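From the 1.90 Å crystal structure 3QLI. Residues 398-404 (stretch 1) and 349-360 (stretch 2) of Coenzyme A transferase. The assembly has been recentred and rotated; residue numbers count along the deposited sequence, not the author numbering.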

ATOM      1  N   ILE A 398       6.030 -10.909  13.830  1.00 21.45           N
ATOM      2  CA  ILE A 398       5.221 -11.765  12.964  1.00 18.48           C
ATOM      3  C   ILE A 398       6.138 -12.649  12.106  1.00 26.91           C
ATOM      4  O   ILE A 398       7.182 -12.196  11.637  1.00 25.67           O
ATOM      5  CB  ILE A 398       4.292 -10.914  12.079  1.00 22.45           C
ATOM      6  CG1 ILE A 398       3.177 -10.296  12.943  1.00 18.86           C
ATOM      7  CG2 ILE A 398       3.709 -11.748  10.933  1.00 20.76           C
ATOM      8  CD1 ILE A 398       2.528  -9.035  12.321  1.00 17.23           C
ATOM      9  N   ASP A 399       5.757 -13.913  11.933  1.00 25.93           N
ATOM     10  CA  ASP A 399       6.548 -14.864  11.152  1.00 31.62           C
ATOM     11  C   ASP A 399       6.339 -14.664   9.647  1.00 33.26           C
ATOM     12  O   ASP A 399       5.407 -15.229   9.067  1.00 37.34           O
ATOM     13  CB  ASP A 399       6.165 -16.291  11.547  1.00 38.57           C
ATOM     14  CG  ASP A 399       7.046 -17.337  10.898  1.00 44.58           C
ATOM     15  OD1 ASP A 399       7.667 -17.036   9.856  1.00 44.28           O
ATOM     16  OD2 ASP A 399       7.110 -18.467  11.433  1.00 50.71           O
ATOM     17  N   GLY A 400       7.197 -13.858   9.020  1.00 34.28           N
ATOM     18  CA  GLY A 400       7.108 -13.632   7.581  1.00 33.46           C
ATOM     19  C   GLY A 400       6.329 -12.390   7.192  1.00 32.80           C
ATOM     20  O   GLY A 400       6.096 -11.526   8.035  1.00 28.03           O
ATOM     21  N   PRO A 401       5.920 -12.292   5.909  1.00 31.60           N
ATOM     22  CA  PRO A 401       5.181 -11.134   5.381  1.00 26.21           C
ATOM     23  C   PRO A 401       3.930 -10.839   6.199  1.00 23.25           C
ATOM     24  O   PRO A 401       3.309 -11.766   6.725  1.00 23.29           O
ATOM     25  CB  PRO A 401       4.794 -11.577   3.961  1.00 26.68           C
ATOM     26  CG  PRO A 401       5.870 -12.543   3.579  1.00 26.37           C
ATOM     27  CD  PRO A 401       6.176 -13.298   4.860  1.00 33.33           C
ATOM     28  N   VAL A 402       3.561  -9.566   6.296  1.00 21.85           N
ATOM     29  CA  VAL A 402       2.477  -9.167   7.195  1.00 17.02           C
ATOM     30  C   VAL A 402       1.197  -8.805   6.443  1.00 21.59           C
ATOM     31  O   VAL A 402       1.182  -8.775   5.216  1.00 19.44           O
ATOM     32  CB  VAL A 402       2.920  -7.996   8.076  1.00 20.56           C
ATOM     33  CG1 VAL A 402       4.181  -8.374   8.840  1.00 18.50           C
ATOM     34  CG2 VAL A 402       3.156  -6.746   7.226  1.00 21.58           C
ATOM     35  N   THR A 403       0.113  -8.554   7.175  1.00 16.49           N
ATOM     36  CA  THR A 403      -1.116  -8.090   6.553  1.00 19.21           C
ATOM     37  C   THR A 403      -1.127  -6.572   6.481  1.00 20.79           C
ATOM     38  O   THR A 403      -1.323  -5.997   5.409  1.00 20.96           O
ATOM     39  CB  THR A 403      -2.355  -8.565   7.309  1.00 16.78           C
ATOM     40  OG1 THR A 403      -2.325  -9.990   7.399  1.00 19.59           O
ATOM     41  CG2 THR A 403      -3.610  -8.147   6.565  1.00 20.37           C
ATOM     42  N   THR A 404      -0.923  -5.925   7.626  1.00 18.01           N
ATOM     43  CA  THR A 404      -0.779  -4.476   7.668  1.00 18.12           C
ATOM     44  C   THR A 404       0.637  -4.137   8.112  1.00 20.58           C
ATOM     45  O   THR A 404       1.037  -4.472   9.228  1.00 18.26           O
ATOM     46  CB  THR A 404      -1.803  -3.825   8.652  1.00 18.61           C
ATOM     47  OG1 THR A 404      -3.134  -4.119   8.220  1.00 23.98           O
ATOM     48  CG2 THR A 404      -1.648  -2.328   8.679  1.00 17.06           C
TER
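Stretch 2 (349-360) SEHMLGHQYSAS

Stretch 2 lies along stretch 1 as an irregular loop, held by a small cluster of hydrogen bonds around Gln356 and Thr403 rather than by strand pairing or a broad apolar face. The two run in the same sense: going along both chains, Asp399 CA lies 5.5 Å from Gly354 CA, Pro401 CA lies 6.1 Å from Gln356 CA, and Thr403 CA lies 4.8 Å from Ala359 CA. The contact buries 375 Å² between them, both sides summed. Stretch 1 has no regular secondary structure. Stretch 2 makes a type II beta turn from Met352 to His355, closed by His355 N to Met352 O at 3.1 Å, and ends in a short 3-10 segment from Ser358 to Ser360. At the turn the contact is loose: Asp399 O stands 3.9 Å from Gly354 CA, and a water donates a hydrogen bond to Asp399 O, 2.8 Å from the water oxygen, and accepts a weak one from Gly354 N at 3.4 Å. Gly354 has phi 86° and psi -16°, angles at which a CB would be jammed against the preceding carbonyl, so glycine suits the turn. Gln356 points its CA-to-CB bond toward stretch 1, and its amide serves two residues there: NE2 donates to Pro401 O at 3.0 Å, while OE1 accepts from Thr403 OG1, also at 3.0 Å. CB of Gln356 lies 4.0 Å from CB of Pro401. Thr403, with chi1 in the m well, has the largest covered area in the contact, and its hydroxyl both donates to that OE1 and accepts from Ser349 N (2.9 Å from N to OG1, 168° at the hydrogen), which ties the start of stretch 2 to its middle. Ser358 OG hydrogen-bonds to Gln356 OE1 at 2.7 Å, so this oxygen accepts from two hydroxyls. Beside this polar knot, Ala359 CB packs 4.1 Å from Val402 O, and Ala359 CA lies 4.4 Å from Thr403 CG2.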

ATOM      1  N   SER A 349      -3.339 -11.063   9.862  1.00 16.62           N
ATOM      2  CA  SER A 349      -4.671 -11.653   9.878  1.00 19.41           C
ATOM      3  C   SER A 349      -4.674 -13.064   9.290  1.00 20.38           C
ATOM      4  O   SER A 349      -5.718 -13.697   9.198  1.00 19.27           O
ATOM      5  CB  SER A 349      -5.648 -10.781   9.081  1.00 20.31           C
ATOM      6  OG  SER A 349      -5.913  -9.565   9.749  1.00 24.36           O
ATOM      7  N   GLU A 350      -3.509 -13.557   8.886  1.00 20.55           N
ATOM      8  CA  GLU A 350      -3.447 -14.860   8.232  1.00 21.41           C
ATOM      9  C   GLU A 350      -3.464 -16.003   9.243  1.00 23.39           C
ATOM     10  O   GLU A 350      -2.618 -16.051  10.126  1.00 21.52           O
ATOM     11  CB  GLU A 350      -2.198 -14.953   7.357  1.00 24.04           C
ATOM     12  CG  GLU A 350      -2.003 -16.321   6.733  1.00 25.42           C
ATOM     13  CD  GLU A 350      -3.190 -16.738   5.883  1.00 24.51           C
ATOM     14  OE1 GLU A 350      -3.575 -15.965   4.972  1.00 21.51           O
ATOM     15  OE2 GLU A 350      -3.747 -17.830   6.142  1.00 23.42           O
ATOM     16  N   HIS A 351      -4.419 -16.923   9.103  1.00 19.75           N
ATOM     17  CA  HIS A 351      -4.517 -18.071  10.011  1.00 24.23           C
ATOM     18  C   HIS A 351      -3.392 -19.084   9.808  1.00 28.50           C
ATOM     19  O   HIS A 351      -2.959 -19.727  10.757  1.00 28.55           O
ATOM     20  CB  HIS A 351      -5.860 -18.799   9.846  1.00 22.85           C
ATOM     21  CG  HIS A 351      -7.000 -18.162  10.577  1.00 26.39           C
ATOM     22  ND1 HIS A 351      -7.832 -17.230   9.993  1.00 32.23           N
ATOM     23  CD2 HIS A 351      -7.463 -18.339  11.838  1.00 29.62           C
ATOM     24  CE1 HIS A 351      -8.752 -16.853  10.865  1.00 29.58           C
ATOM     25  NE2 HIS A 351      -8.549 -17.510  11.993  1.00 31.06           N
ATOM     26  N   MET A 352      -2.933 -19.251   8.569  1.00 24.27           N
ATOM     27  CA  MET A 352      -1.924 -20.275   8.281  1.00 26.79           C
ATOM     28  C   MET A 352      -0.514 -19.818   8.626  1.00 33.86           C
ATOM     29  O   MET A 352       0.006 -18.869   8.030  1.00 31.56           O
ATOM     30  CB  MET A 352      -1.987 -20.725   6.822  1.00 28.19           C
ATOM     31  CG  MET A 352      -3.309 -21.364   6.434  1.00 26.65           C
ATOM     32  SD  MET A 352      -3.277 -22.178   4.818  1.00 30.36           S
ATOM     33  CE  MET A 352      -2.320 -23.650   5.181  1.00 32.37           C
ATOM     34  N   LEU A 353       0.095 -20.512   9.587  1.00 34.24           N
ATOM     35  CA  LEU A 353       1.428 -20.182  10.089  1.00 39.95           C
ATOM     36  C   LEU A 353       2.481 -20.086   8.988  1.00 38.09           C
ATOM     37  O   LEU A 353       2.634 -21.004   8.183  1.00 37.94           O
ATOM     38  CB  LEU A 353       1.880 -21.223  11.118  1.00 48.70           C
ATOM     39  CG  LEU A 353       1.299 -21.197  12.532  1.00 47.44           C
ATOM     40  CD1 LEU A 353      -0.226 -21.206  12.526  1.00 47.35           C
ATOM     41  CD2 LEU A 353       1.842 -22.377  13.332  1.00 55.12           C
ATOM     42  N   GLY A 354       3.207 -18.969   8.969  1.00 39.86           N
ATOM     43  CA  GLY A 354       4.300 -18.776   8.031  1.00 38.49           C
ATOM     44  C   GLY A 354       3.863 -18.230   6.685  1.00 42.05           C
ATOM     45  O   GLY A 354       4.688 -17.732   5.910  1.00 45.50           O
ATOM     46  N   HIS A 355       2.564 -18.311   6.406  1.00 34.03           N
ATOM     47  CA  HIS A 355       2.030 -17.858   5.122  1.00 31.96           C
ATOM     48  C   HIS A 355       1.363 -16.502   5.230  1.00 32.11           C
ATOM     49  O   HIS A 355       1.145 -15.980   6.331  1.00 25.83           O
ATOM     50  CB  HIS A 355       1.034 -18.877   4.566  1.00 33.16           C
ATOM     51  CG  HIS A 355       1.633 -20.223   4.321  1.00 34.63           C
ATOM     52  ND1 HIS A 355       2.193 -20.581   3.113  1.00 36.80           N
ATOM     53  CD2 HIS A 355       1.775 -21.296   5.136  1.00 40.33           C
ATOM     54  CE1 HIS A 355       2.648 -21.818   3.191  1.00 39.54           C
ATOM     55  NE2 HIS A 355       2.409 -22.274   4.408  1.00 39.87           N
ATOM     56  N   GLN A 356       1.026 -15.933   4.079  1.00 23.24           N
ATOM     57  CA  GLN A 356       0.326 -14.659   4.062  1.00 22.70           C
ATOM     58  C   GLN A 356      -0.571 -14.615   2.830  1.00 28.03           C
ATOM     59  O   GLN A 356      -0.122 -14.271   1.735  1.00 29.65           O
ATOM     60  CB  GLN A 356       1.335 -13.496   4.089  1.00 22.82           C
ATOM     61  CG  GLN A 356       0.731 -12.100   4.205  1.00 19.93           C
ATOM     62  CD  GLN A 356      -0.217 -11.962   5.390  1.00 23.33           C
ATOM     63  OE1 GLN A 356      -1.428 -11.840   5.210  1.00 24.25           O
ATOM     64  NE2 GLN A 356       0.331 -11.993   6.599  1.00 20.96           N
ATOM     65  N   TYR A 357      -1.826 -15.018   3.010  1.00 21.53           N
ATOM     66  CA  TYR A 357      -2.814 -14.942   1.943  1.00 19.75           C
ATOM     67  C   TYR A 357      -3.828 -13.842   2.240  1.00 21.97           C
ATOM     68  O   TYR A 357      -4.561 -13.421   1.351  1.00 21.92           O
ATOM     69  CB  TYR A 357      -3.557 -16.271   1.783  1.00 23.07           C
ATOM     70  CG  TYR A 357      -2.656 -17.456   1.566  1.00 22.83           C
ATOM     71  CD1 TYR A 357      -2.527 -18.442   2.538  1.00 22.16           C
ATOM     72  CD2 TYR A 357      -1.922 -17.584   0.394  1.00 23.15           C
ATOM     73  CE1 TYR A 357      -1.702 -19.526   2.345  1.00 24.25           C
ATOM     74  CE2 TYR A 357      -1.091 -18.669   0.187  1.00 22.66           C
ATOM     75  CZ  TYR A 357      -0.980 -19.632   1.170  1.00 28.54           C
ATOM     76  OH  TYR A 357      -0.155 -20.713   0.966  1.00 30.39           O
ATOM     77  N   SER A 358      -3.879 -13.380   3.488  1.00 18.64           N
ATOM     78  CA  SER A 358      -4.909 -12.412   3.875  1.00 21.08           C
ATOM     79  C   SER A 358      -4.616 -10.997   3.366  1.00 19.04           C
ATOM     80  O   SER A 358      -5.497 -10.142   3.359  1.00 20.09           O
ATOM     81  CB  SER A 358      -5.163 -12.419   5.394  1.00 23.78           C
ATOM     82  OG  SER A 358      -4.023 -11.975   6.106  1.00 28.97           O
ATOM     83  N   ALA A 359      -3.391 -10.761   2.906  1.00 16.65           N
ATOM     84  CA  ALA A 359      -3.025  -9.439   2.394  1.00 20.12           C
ATOM     85  C   ALA A 359      -3.803  -9.073   1.116  1.00 20.13           C
ATOM     86  O   ALA A 359      -3.825  -7.914   0.683  1.00 17.74           O
ATOM     87  CB  ALA A 359      -1.520  -9.364   2.165  1.00 18.64           C
ATOM     88  N   SER A 360      -4.446 -10.071   0.520  1.00 19.20           N
ATOM     89  CA  SER A 360      -5.301  -9.849  -0.645  1.00 18.47           C
ATOM     90  C   SER A 360      -6.583  -9.111  -0.287  1.00 21.35           C
ATOM     91  O   SER A 360      -7.218  -8.516  -1.154  1.00 22.28           O
ATOM     92  CB  SER A 360      -5.655 -11.185  -1.290  1.00 21.19           C
ATOM     93  OG  SER A 360      -4.518 -11.734  -1.913  1.00 25.88           O
TER
HETATM   94  O   HOH W   1       2.900 -15.836  10.233  1.00 35.92           O